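CG5036 from Drosophila melanogaster probably binds G-protein alpha subunits through its RGS domain, speeding their GTP hydrolysis and restraining their release of GDP. Local coordinates of one contact, PDB 4IGU (chain A, 1.90 Å), residues Leu53-Cys58 and Glu114-Ile119, beside the matching contact of the related regulator of G-protein signaling 16 from Mus musculus, PDB 3C7L (chain B, 1.89 Å), residues Glu49-Cys54 and Val110-Thr115. One frame, after least-squares fit of the local backbone (RMSD 0.19 Å); residues are numbered along the deposited sequences.

Structure 1 (4IGU); sequences LFWLAC and EAQIQI.
Over one face of the Trp55 indole lies Gln116 NE2, 3.5 Å above the plane and offset toward the rim, the ring and amide planes 53° apart. The Phe54 ring carries Cys58 SG over one face, and its edge is turned to the backbone at Ala115 and Gln116, with Phe54 CZ 3.7 Å from Ala115 CB. Ile119 packs on this ring, Ile119 CG1 lying 3.8 Å from Phe54 CD2. Gln116, extended with CG anti to the backbone N (chi1 -179°), runs between Trp55 and Cys58, whose CB is 3.5 Å from Gln116 CD; Gln116 NE2 is hydrogen-bonded to Glu59. These side chains join helices 50-61 and 113-132 in the buried interior of the all-helical RGS domain; the short axes of 53-58 and 114-119 approach to 9.7 Å with a crossing angle of -139°.

Structure 2 (3C7L); sequences EFWLAC and VAQGKT.
Gln112 NE2 sits over one face of the Trp51 indole, 3.3 Å above the plane and displaced toward the rim; the amide plane makes 69° with the ring. Cys54 SG covers one face of the Phe50 ring, which turns its edge to the backbone at Ala111 and Gln112 and brings Phe50 CZ to 3.8 Å from Ala111 CB. Thr115 packs on that ring, with Thr115 OG1 3.5 Å from Phe50 CD2. The same hydroxyl donates to the carbonyl one turn back, Thr115 OG1 to Ala111 O 2.9 Å, from above the carbonyl plane, while Thr115 N reaches this oxygen from the opposite face. Two bonds thus grip Ala111 O. Extended Gln112, CG anti to the backbone N (chi1 174°), passes between Trp51 and Cys54, Gln112 CD being 3.5 Å from Cys54 CB; Gln112 NE2 is hydrogen-bonded to Glu55.

Comparison
The sharpest difference is Ile119(A) against Thr115(B), both buried beside the phenylalanine ring. The CB atoms coincide within the error, and after superposition CG1 of Ile119(A) and OG1 of Thr115(B) are 0.3 Å apart, as are the two CG2 atoms. A methylene thus stands where the other chain has a hydroxyl. The hydroxyl adds a bond within its own helix, Thr115(B) OG1 to Ala111(B) O 2.9 Å, for which Ile119(A) has no polar atom. Conversely, CD1 of Ile119(A) extends the apolar branch by a methyl without counterpart in Thr115(B). The touch on the ring is kept, with Ile119(A) CB 4.1 Å from Phe54(A) CD2 and Thr115(B) CB 3.9 Å from Phe50(B) CD2. Phe54(A), Trp55(A), Cys58(A) and Gln116(A) keep their places within the error, as do their counterparts. Thr115(B) thus has a polar tie to the preceding turn, Ile119(A) an additional apolar methyl. Two other exchanges lie away from the helix-helix contact. Leu53(A) is matched by Glu49(B), an apolar end against a carboxylate, with CD1 of Leu53(A) and CD of Glu49(B) 0.5 Å apart. At Ile117(A), which a crystal neighbour touches, the whole side chain is absent in Gly113(B).

Structure 1 (4IGU)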
loop_
_atom_site.group_PDB
_atom_site.type_symbol
_atom_site.label_atom_id
_atom_site.label_comp_id
_atom_site.label_asym_id
_atom_site.label_seq_id
_atom_site.Cartn_x
_atom_site.Cartn_y
_atom_site.Cartn_z
ATOM N N LEU A 53 2.594 1.977 2.522
ATOM C CA LEU A 53 4.009 1.743 2.769
ATOM C C LEU A 53 4.226 0.320 3.322
ATOM O O LEU A 53 5.168 -0.378 2.923
ATOM C CB LEU A 53 4.579 2.821 3.703
ATOM C CG LEU A 53 4.656 4.206 3.031
ATOM C CD1 LEU A 53 4.773 5.339 4.038
ATOM C CD2 LEU A 53 5.833 4.250 2.066
ATOM N N PHE A 54 3.343 -0.122 4.211
ATOM C CA PHE A 54 3.401 -1.506 4.706
ATOM C C PHE A 54 3.191 -2.466 3.553
ATOM O O PHE A 54 3.934 -3.443 3.393
ATOM C CB PHE A 54 2.334 -1.731 5.789
ATOM C CG PHE A 54 2.134 -3.189 6.176
ATOM C CD1 PHE A 54 3.125 -3.893 6.856
ATOM C CD2 PHE A 54 0.932 -3.833 5.903
ATOM C CE1 PHE A 54 2.929 -5.222 7.236
ATOM C CE2 PHE A 54 0.728 -5.167 6.277
ATOM C CZ PHE A 54 1.728 -5.861 6.935
ATOM N N TRP A 55 2.188 -2.177 2.727
ATOM C CA TRP A 55 1.858 -3.046 1.596
ATOM C C TRP A 55 3.027 -3.142 0.611
ATOM O O TRP A 55 3.363 -4.224 0.125
ATOM C CB TRP A 55 0.576 -2.571 0.885
ATOM C CG TRP A 55 0.090 -3.573 -0.145
ATOM C CD1 TRP A 55 -0.744 -4.632 0.068
ATOM C CD2 TRP A 55 0.457 -3.627 -1.533
ATOM N NE1 TRP A 55 -0.934 -5.333 -1.104
ATOM C CE2 TRP A 55 -0.203 -4.734 -2.099
ATOM C CE3 TRP A 55 1.281 -2.837 -2.350
ATOM C CZ2 TRP A 55 -0.075 -5.074 -3.451
ATOM C CZ3 TRP A 55 1.409 -3.176 -3.692
ATOM C CH2 TRP A 55 0.731 -4.282 -4.229
ATOM N N LEU A 56 3.667 -2.017 0.333
ATOM C CA LEU A 56 4.839 -2.031 -0.532
ATOM C C LEU A 56 6.015 -2.783 0.112
ATOM O O LEU A 56 6.795 -3.449 -0.580
ATOM C CB LEU A 56 5.238 -0.600 -0.889
ATOM C CG LEU A 56 4.226 0.132 -1.763
ATOM C CD1 LEU A 56 4.557 1.610 -1.790
ATOM C CD2 LEU A 56 4.220 -0.455 -3.167
ATOM N N ALA A 57 6.152 -2.673 1.428
ATOM C CA ALA A 57 7.252 -3.353 2.117
ATOM C C ALA A 57 7.083 -4.858 2.034
ATOM O O ALA A 57 8.066 -5.592 1.895
ATOM C CB ALA A 57 7.343 -2.895 3.582
ATOM N N CYS A 58 5.841 -5.328 2.158
ATOM C CA CYS A 58 5.547 -6.749 1.979
ATOM C C CYS A 58 5.844 -7.251 0.562
ATOM O O CYS A 58 6.362 -8.351 0.396
ATOM C CB CYS A 58 4.103 -7.059 2.350
ATOM S SG CYS A 58 3.748 -6.843 4.127
ATOM N N GLU A 114 -1.435 -12.607 5.646
ATOM C CA GLU A 114 -2.742 -12.298 6.220
ATOM C C GLU A 114 -2.913 -10.807 6.503
ATOM O O GLU A 114 -3.988 -10.244 6.276
ATOM C CB GLU A 114 -2.971 -13.115 7.502
ATOM C CG GLU A 114 -3.007 -14.611 7.271
ATOM C CD GLU A 114 -4.384 -15.219 7.499
ATOM O OE1 GLU A 114 -4.438 -16.395 7.927
ATOM O OE2 GLU A 114 -5.405 -14.533 7.247
ATOM N N ALA A 115 -1.860 -10.160 6.996
ATOM C CA ALA A 115 -1.954 -8.736 7.292
ATOM C C ALA A 115 -1.946 -7.942 5.995
ATOM O O ALA A 115 -2.694 -6.966 5.848
ATOM C CB ALA A 115 -0.817 -8.283 8.226
ATOM N N GLN A 116 -1.105 -8.345 5.047
ATOM C CA GLN A 116 -1.010 -7.603 3.787
ATOM C C GLN A 116 -2.360 -7.583 3.068
ATOM O O GLN A 116 -2.790 -6.540 2.568
ATOM C CB GLN A 116 0.082 -8.186 2.881
ATOM C CG GLN A 116 0.249 -7.431 1.554
ATOM C CD GLN A 116 1.231 -8.102 0.604
ATOM O OE1 GLN A 116 1.480 -9.308 0.696
ATOM N NE2 GLN A 116 1.783 -7.328 -0.323
ATOM N N ILE A 117 -3.049 -8.723 3.057
ATOM C CA ILE A 117 -4.370 -8.812 2.428
ATOM C C ILE A 117 -5.393 -7.924 3.133
ATOM O O ILE A 117 -6.177 -7.214 2.494
ATOM C CB ILE A 117 -4.892 -10.257 2.428
ATOM C CG1 ILE A 117 -3.978 -11.158 1.605
ATOM C CG2 ILE A 117 -6.311 -10.317 1.885
ATOM C CD1 ILE A 117 -4.278 -12.645 1.792
ATOM N N GLN A 118 -5.396 -7.979 4.456
ATOM C CA GLN A 118 -6.300 -7.159 5.255
ATOM C C GLN A 118 -6.080 -5.670 4.963
ATOM O O GLN A 118 -7.034 -4.893 4.806
ATOM C CB GLN A 118 -6.057 -7.474 6.732
ATOM C CG GLN A 118 -7.071 -6.910 7.703
ATOM C CD GLN A 118 -7.189 -7.758 8.967
ATOM O OE1 GLN A 118 -6.647 -7.414 10.026
ATOM N NE2 GLN A 118 -7.908 -8.870 8.861
ATOM N N ILE A 119 -4.821 -5.269 4.854
ATOM C CA ILE A 119 -4.510 -3.874 4.551
ATOM C C ILE A 119 -4.827 -3.498 3.086
ATOM O O ILE A 119 -5.310 -2.394 2.816
ATOM C CB ILE A 119 -3.050 -3.520 4.920
ATOM C CG1 ILE A 119 -2.806 -3.753 6.417
ATOM C CG2 ILE A 119 -2.732 -2.071 4.540
ATOM C CD1 ILE A 119 -3.762 -3.001 7.311
#

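Structure 2 (3C7L)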
loop_
_atom_site.group_PDB
_atom_site.type_symbol
_atom_site.label_atom_id
_atom_site.label_comp_id
_atom_site.label_asym_id
_atom_site.label_seq_id
_atom_site.Cartn_x
_atom_site.Cartn_y
_atom_site.Cartn_z
ATOM N N GLU B 49 2.452 1.985 2.584
ATOM C CA GLU B 49 3.868 1.764 2.861
ATOM C C GLU B 49 4.103 0.323 3.290
ATOM O O GLU B 49 5.088 -0.303 2.899
ATOM C CB GLU B 49 4.345 2.741 3.945
ATOM C CG GLU B 49 4.292 4.186 3.464
ATOM C CD GLU B 49 4.612 5.211 4.536
ATOM O OE1 GLU B 49 4.712 4.847 5.731
ATOM O OE2 GLU B 49 4.751 6.395 4.167
ATOM N N PHE B 50 3.182 -0.205 4.088
ATOM C CA PHE B 50 3.277 -1.578 4.560
ATOM C C PHE B 50 3.136 -2.557 3.397
ATOM O O PHE B 50 3.905 -3.512 3.289
ATOM C CB PHE B 50 2.189 -1.850 5.605
ATOM C CG PHE B 50 2.043 -3.300 5.969
ATOM C CD1 PHE B 50 3.122 -4.018 6.473
ATOM C CD2 PHE B 50 0.826 -3.950 5.805
ATOM C CE1 PHE B 50 2.990 -5.364 6.809
ATOM C CE2 PHE B 50 0.684 -5.286 6.135
ATOM C CZ PHE B 50 1.767 -5.998 6.639
ATOM N N TRP B 51 2.153 -2.318 2.530
ATOM C CA TRP B 51 1.926 -3.195 1.383
ATOM C C TRP B 51 3.186 -3.260 0.526
ATOM O O TRP B 51 3.653 -4.340 0.179
ATOM C CB TRP B 51 0.748 -2.685 0.544
ATOM C CG TRP B 51 0.283 -3.652 -0.518
ATOM C CD1 TRP B 51 -0.675 -4.612 -0.388
ATOM C CD2 TRP B 51 0.775 -3.756 -1.861
ATOM N NE1 TRP B 51 -0.815 -5.310 -1.566
ATOM C CE2 TRP B 51 0.066 -4.805 -2.485
ATOM C CE3 TRP B 51 1.751 -3.065 -2.596
ATOM C CZ2 TRP B 51 0.298 -5.181 -3.815
ATOM C CZ3 TRP B 51 1.981 -3.438 -3.921
ATOM C CH2 TRP B 51 1.256 -4.486 -4.512
ATOM N N LEU B 52 3.743 -2.103 0.192
ATOM C CA LEU B 52 4.957 -2.045 -0.620
ATOM C C LEU B 52 6.144 -2.722 0.075
ATOM O O LEU B 52 6.992 -3.326 -0.583
ATOM C CB LEU B 52 5.317 -0.592 -0.934
ATOM C CG LEU B 52 4.348 0.215 -1.800
ATOM C CD1 LEU B 52 4.700 1.683 -1.693
ATOM C CD2 LEU B 52 4.419 -0.243 -3.248
ATOM N N ALA B 53 6.203 -2.621 1.398
ATOM C CA ALA B 53 7.294 -3.236 2.153
ATOM C C ALA B 53 7.194 -4.755 2.082
ATOM O O ALA B 53 8.213 -5.449 2.071
ATOM C CB ALA B 53 7.256 -2.774 3.605
ATOM N N CYS B 54 5.966 -5.266 2.034
ATOM C CA CYS B 54 5.735 -6.703 1.945
ATOM C C CYS B 54 6.179 -7.220 0.581
ATOM O O CYS B 54 6.709 -8.324 0.470
ATOM C CB CYS B 54 4.252 -7.029 2.140
ATOM S SG CYS B 54 3.646 -6.816 3.827
ATOM N N VAL B 110 -1.681 -12.637 5.541
ATOM C CA VAL B 110 -2.981 -12.236 6.057
ATOM C C VAL B 110 -3.021 -10.740 6.361
ATOM O O VAL B 110 -3.988 -10.062 6.019
ATOM C CB VAL B 110 -3.357 -13.051 7.312
ATOM C CG1 VAL B 110 -4.741 -12.664 7.790
ATOM C CG2 VAL B 110 -3.328 -14.538 6.983
ATOM N N ALA B 111 -1.964 -10.226 6.985
ATOM C CA ALA B 111 -1.893 -8.802 7.310
ATOM C C ALA B 111 -1.926 -7.949 6.045
ATOM O O ALA B 111 -2.646 -6.955 5.987
ATOM C CB ALA B 111 -0.622 -8.501 8.100
ATOM N N GLN B 112 -1.150 -8.339 5.036
ATOM C CA GLN B 112 -1.099 -7.587 3.783
ATOM C C GLN B 112 -2.462 -7.575 3.097
ATOM O O GLN B 112 -2.886 -6.551 2.557
ATOM C CB GLN B 112 -0.027 -8.177 2.849
ATOM C CG GLN B 112 0.011 -7.538 1.456
ATOM C CD GLN B 112 1.203 -7.991 0.623
ATOM O OE1 GLN B 112 1.734 -9.084 0.817
ATOM N NE2 GLN B 112 1.620 -7.151 -0.322
ATOM N N GLY B 113 -3.149 -8.716 3.131
ATOM C CA GLY B 113 -4.465 -8.816 2.522
ATOM C C GLY B 113 -5.508 -7.967 3.230
ATOM O O GLY B 113 -6.369 -7.359 2.583
ATOM N N LYS B 114 -5.454 -7.929 4.558
ATOM C CA LYS B 114 -6.402 -7.125 5.322
ATOM C C LYS B 114 -6.129 -5.651 5.034
ATOM O O LYS B 114 -7.054 -4.861 4.839
ATOM C CB LYS B 114 -6.250 -7.374 6.826
ATOM C CG LYS B 114 -6.569 -8.779 7.296
ATOM C CD LYS B 114 -8.025 -9.143 7.072
ATOM C CE LYS B 114 -8.341 -10.515 7.655
ATOM N NZ LYS B 114 -9.767 -10.890 7.444
ATOM N N THR B 115 -4.848 -5.287 5.008
ATOM C CA THR B 115 -4.453 -3.907 4.746
ATOM C C THR B 115 -4.812 -3.517 3.316
ATOM O O THR B 115 -5.217 -2.380 3.056
ATOM C CB THR B 115 -2.945 -3.711 4.993
ATOM O OG1 THR B 115 -2.649 -4.046 6.356
ATOM C CG2 THR B 115 -2.542 -2.258 4.746
#